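Local coordinates for elongation factor G (PDB 2DY1), which binds GTP with a magnesium ion and probably acts as a GTPase elongation factor in the translocation step of protein synthesis, at residues V580-E585 with G631-A636; G599-M604 with S611-E616. All coordinates share one frame; numbering follows the deposited sequence.

Contact 1. Residues V580-E585 with G631-A636; sequences VLAPQE and GLTGGA
In the C-terminal domain of the elongation factor, the end of strand 569-583 meets the end of helix 625-633 through Ala582 and Pro583 on one side and Thr633 and Ala636 on the other. Thr633 CG2 packs on Ala582 CB at 3.6 Å. The Pro583 ring crosses the Thr633 side chain at about a right angle, with CD 4.0 Å from Thr633 CB. Its CG reaches further, to Ala636 CB at 3.6 Å. Ala636 is brought there by a type I' beta turn from Thr633 to Ala636, closed by Ala636 N on Thr633 O at 2.8 Å. Gly634 and Gly635 fill the middle of the turn with positive phi. Thr633 OG1 sits between the backbone N and the carbonyl carbon (chi1 64°), and CG2 lies beside the backbone N and faces the strand. An alanine in place of Pro583 would probably leave Ala636 CB without its apolar neighbour and open a gap beside Thr633 CB. Val590 of helix 587-596 also touches Ala582 and Thr633. Across this joint the side chains meet carbon to carbon, and the threonine hydroxyl is held by hydrogen bonds to Leu629 O, one helical turn back, and to Gly637 N, just past the beta turn.

Contact 2. Residues G599-M604 with S611-E616; sequences GRILGM and SVVHAE
Arg600 to Met604 pair with Val613 to Glu616 in the antiparallel beta hairpin of strands 600-607 and 610-618, which is interrupted by a classic beta bulge. Backbone bonds set the register. Arg600 and Glu616 form a hydrogen-bonded pair, with Arg600 N to Glu616 O at 2.8 Å and Glu616 N to Arg600 O at 3.0 Å. At the bulge, Leu602 and Gly603 both face His614. His614 O takes Leu602 N at 2.6 Å and, weakly, Gly603 N at 3.4 Å. His614 N returns a nearly straight bond to Gly603 O (169°). Gly603 has phi 160°, where a side chain would collide with the carbonyl oxygen of Leu602.

Apolar contacts come next. Ile601, Met604, Val613 and Ala615 share the face that helix 587-596 covers through Val587 and Leu591. At the bulge, Leu602 reaches across to the partner strand, its CD1 3.9 Å from Glu616 CG.

Charge plays a looser part. Arg600 NE is 4.6 Å from Glu616 OE1, too far for a salt bridge, and no N-H is aimed at the oxygen. Glu616 OE2 makes a weak hydrogen bond to Ser644 OG.

The side chains of Met604 and Val613 run alongside each other in the same direction. The methionine chain bends at its last torsion (chi3 73°), and its CE presses on Val613 CG2 at 3.4 Å, tighter than usual for two carbons.

Contact 2 is nested in the chain loop that contact 1 closes, and their centres lie 14 Å apart. Both reach the same antiparallel sheet, contact 1 through strand 569-583 and contact 2 through strands 600-607 and 610-618. Strand 569-583 runs beside strand 610-618. Val580 O to Val613 N at 2.7 Å and Ala582 O to Ser611 N at 3.0 Å are probable hydrogen bonds between them. Leu581 CD2 also packs on Val612 CG2 at 3.3 Å. Helix 587-596 packs against both contacts. Strand 610-618 leads on to helix 625-633. Both contacts belong to the C-terminal domain and lie away from the GTP and magnesium site.

Contact 1. Residues V580-E585 with G631-A636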
# COMPACT_ATOMS: atom_id res chain seq x y z
N VAL A 580 -16.28 5.59 10.46
CA VAL A 580 -15.61 6.87 10.30
C VAL A 580 -14.97 7.35 11.60
O VAL A 580 -15.63 7.44 12.63
CB VAL A 580 -16.59 7.97 9.79
CG1 VAL A 580 -15.86 9.30 9.65
CG2 VAL A 580 -17.16 7.56 8.45
N LEU A 581 -13.68 7.64 11.54
CA LEU A 581 -12.94 8.14 12.69
C LEU A 581 -12.79 9.63 12.45
O LEU A 581 -12.24 10.05 11.42
CB LEU A 581 -11.56 7.48 12.76
CG LEU A 581 -10.72 7.62 14.04
CD1 LEU A 581 -10.44 9.08 14.31
CD2 LEU A 581 -11.45 6.99 15.21
N ALA A 582 -13.28 10.45 13.37
CA ALA A 582 -13.20 11.89 13.19
C ALA A 582 -13.09 12.67 14.49
O ALA A 582 -13.55 12.22 15.54
CB ALA A 582 -14.41 12.38 12.40
N PRO A 583 -12.46 13.86 14.43
CA PRO A 583 -12.29 14.71 15.61
C PRO A 583 -13.65 14.96 16.23
O PRO A 583 -14.66 15.00 15.53
CB PRO A 583 -11.69 15.99 15.02
CG PRO A 583 -10.90 15.47 13.85
CD PRO A 583 -11.85 14.48 13.24
N GLN A 584 -13.68 15.12 17.55
CA GLN A 584 -14.95 15.34 18.23
C GLN A 584 -15.68 16.58 17.73
O GLN A 584 -16.90 16.55 17.53
CB GLN A 584 -14.73 15.41 19.75
CG GLN A 584 -13.80 16.51 20.23
CD GLN A 584 -14.52 17.53 21.09
OE1 GLN A 584 -15.24 18.39 20.58
NE2 GLN A 584 -14.35 17.43 22.40
N GLU A 585 -14.96 17.68 17.51
CA GLU A 585 -15.58 18.91 17.03
C GLU A 585 -16.06 18.78 15.58
O GLU A 585 -16.86 19.59 15.12
CB GLU A 585 -14.63 20.11 17.18
CG GLU A 585 -14.19 20.38 18.63
CD GLU A 585 -13.85 21.85 18.90
OE1 GLU A 585 -14.76 22.70 18.82
OE2 GLU A 585 -12.67 22.15 19.21
N GLY A 631 -12.29 17.20 3.81
CA GLY A 631 -12.96 18.46 4.09
C GLY A 631 -13.89 18.40 5.30
O GLY A 631 -14.06 19.39 6.00
N LEU A 632 -14.48 17.23 5.54
CA LEU A 632 -15.40 17.04 6.65
C LEU A 632 -14.68 16.84 7.99
O LEU A 632 -15.27 17.07 9.05
CB LEU A 632 -16.30 15.83 6.38
CG LEU A 632 -17.36 15.98 5.29
CD1 LEU A 632 -17.89 14.61 4.89
CD2 LEU A 632 -18.49 16.87 5.79
N THR A 633 -13.43 16.41 7.93
CA THR A 633 -12.67 16.17 9.16
C THR A 633 -11.39 16.97 9.26
O THR A 633 -10.48 16.61 10.01
CB THR A 633 -12.32 14.69 9.28
OG1 THR A 633 -11.44 14.32 8.21
CG2 THR A 633 -13.57 13.83 9.22
N GLY A 634 -11.30 18.06 8.50
CA GLY A 634 -10.11 18.88 8.53
C GLY A 634 -8.86 18.09 8.20
O GLY A 634 -7.76 18.44 8.63
N GLY A 635 -9.03 17.02 7.43
CA GLY A 635 -7.90 16.19 7.04
C GLY A 635 -7.45 15.20 8.10
O GLY A 635 -6.46 14.50 7.92
N ALA A 636 -8.19 15.12 9.21
CA ALA A 636 -7.85 14.21 10.30
C ALA A 636 -8.63 12.90 10.27
O ALA A 636 -8.28 11.95 10.96
CB ALA A 636 -8.07 14.91 11.63

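Contact 2. Residues G599-M604 with S611-E616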
# COMPACT_ATOMS: atom_id res chain seq x y z
N GLY A 599 -27.49 7.66 5.34
CA GLY A 599 -26.81 6.78 6.28
C GLY A 599 -27.60 6.51 7.54
O GLY A 599 -28.43 7.31 7.98
N ARG A 600 -27.33 5.35 8.14
CA ARG A 600 -27.99 4.95 9.37
C ARG A 600 -26.92 4.76 10.42
O ARG A 600 -26.12 3.82 10.35
CB ARG A 600 -28.77 3.65 9.16
CG ARG A 600 -28.61 2.65 10.30
CD ARG A 600 -29.70 1.61 10.29
NE ARG A 600 -29.40 0.52 11.21
CZ ARG A 600 -30.26 -0.45 11.52
NH1 ARG A 600 -31.48 -0.46 11.00
NH2 ARG A 600 -29.89 -1.41 12.36
N ILE A 601 -26.89 5.66 11.39
CA ILE A 601 -25.90 5.58 12.45
C ILE A 601 -26.24 4.38 13.33
O ILE A 601 -27.36 4.26 13.81
CB ILE A 601 -25.88 6.87 13.30
CG1 ILE A 601 -25.71 8.09 12.39
CG2 ILE A 601 -24.73 6.81 14.31
CD1 ILE A 601 -25.74 9.41 13.12
N LEU A 602 -25.26 3.50 13.51
CA LEU A 602 -25.44 2.30 14.32
C LEU A 602 -24.96 2.55 15.74
O LEU A 602 -25.39 1.89 16.69
CB LEU A 602 -24.66 1.13 13.72
CG LEU A 602 -25.05 0.69 12.31
CD1 LEU A 602 -24.10 -0.41 11.84
CD2 LEU A 602 -26.48 0.19 12.30
N GLY A 603 -24.05 3.52 15.89
CA GLY A 603 -23.52 3.83 17.20
C GLY A 603 -22.21 4.57 17.09
O GLY A 603 -21.67 4.73 15.99
N MET A 604 -21.68 5.00 18.23
CA MET A 604 -20.42 5.74 18.24
C MET A 604 -19.53 5.35 19.41
O MET A 604 -20.01 4.99 20.48
CB MET A 604 -20.70 7.24 18.28
CG MET A 604 -21.58 7.73 17.14
SD MET A 604 -21.99 9.48 17.28
CE MET A 604 -20.42 10.22 16.87
N SER A 611 -13.64 10.18 17.79
CA SER A 611 -14.78 9.29 18.00
C SER A 611 -14.97 8.44 16.75
O SER A 611 -14.76 8.91 15.63
CB SER A 611 -16.05 10.10 18.29
OG SER A 611 -16.48 10.81 17.15
N VAL A 612 -15.36 7.19 16.95
CA VAL A 612 -15.60 6.27 15.84
C VAL A 612 -17.10 6.18 15.57
O VAL A 612 -17.87 5.80 16.45
CB VAL A 612 -15.07 4.85 16.16
CG1 VAL A 612 -15.27 3.94 14.96
CG2 VAL A 612 -13.61 4.92 16.55
N VAL A 613 -17.51 6.54 14.36
CA VAL A 613 -18.92 6.49 13.99
C VAL A 613 -19.18 5.26 13.12
O VAL A 613 -18.54 5.08 12.09
CB VAL A 613 -19.34 7.75 13.20
CG1 VAL A 613 -20.81 7.65 12.81
CG2 VAL A 613 -19.10 9.00 14.03
N HIS A 614 -20.10 4.41 13.57
CA HIS A 614 -20.46 3.20 12.84
C HIS A 614 -21.79 3.44 12.14
O HIS A 614 -22.76 3.85 12.78
CB HIS A 614 -20.62 2.02 13.79
CG HIS A 614 -19.36 1.61 14.48
ND1 HIS A 614 -18.34 0.95 13.83
CD2 HIS A 614 -18.96 1.75 15.77
CE1 HIS A 614 -17.36 0.71 14.69
NE2 HIS A 614 -17.72 1.18 15.87
N ALA A 615 -21.84 3.17 10.85
CA ALA A 615 -23.08 3.38 10.11
C ALA A 615 -23.23 2.40 8.96
O ALA A 615 -22.30 1.67 8.62
CB ALA A 615 -23.13 4.81 9.59
N GLU A 616 -24.43 2.39 8.38
CA GLU A 616 -24.73 1.58 7.22
C GLU A 616 -25.20 2.63 6.23
O GLU A 616 -25.96 3.52 6.59
CB GLU A 616 -25.85 0.57 7.49
CG GLU A 616 -25.39 -0.68 8.22
CD GLU A 616 -26.36 -1.84 8.07
OE1 GLU A 616 -27.51 -1.61 7.63
OE2 GLU A 616 -25.98 -2.99 8.41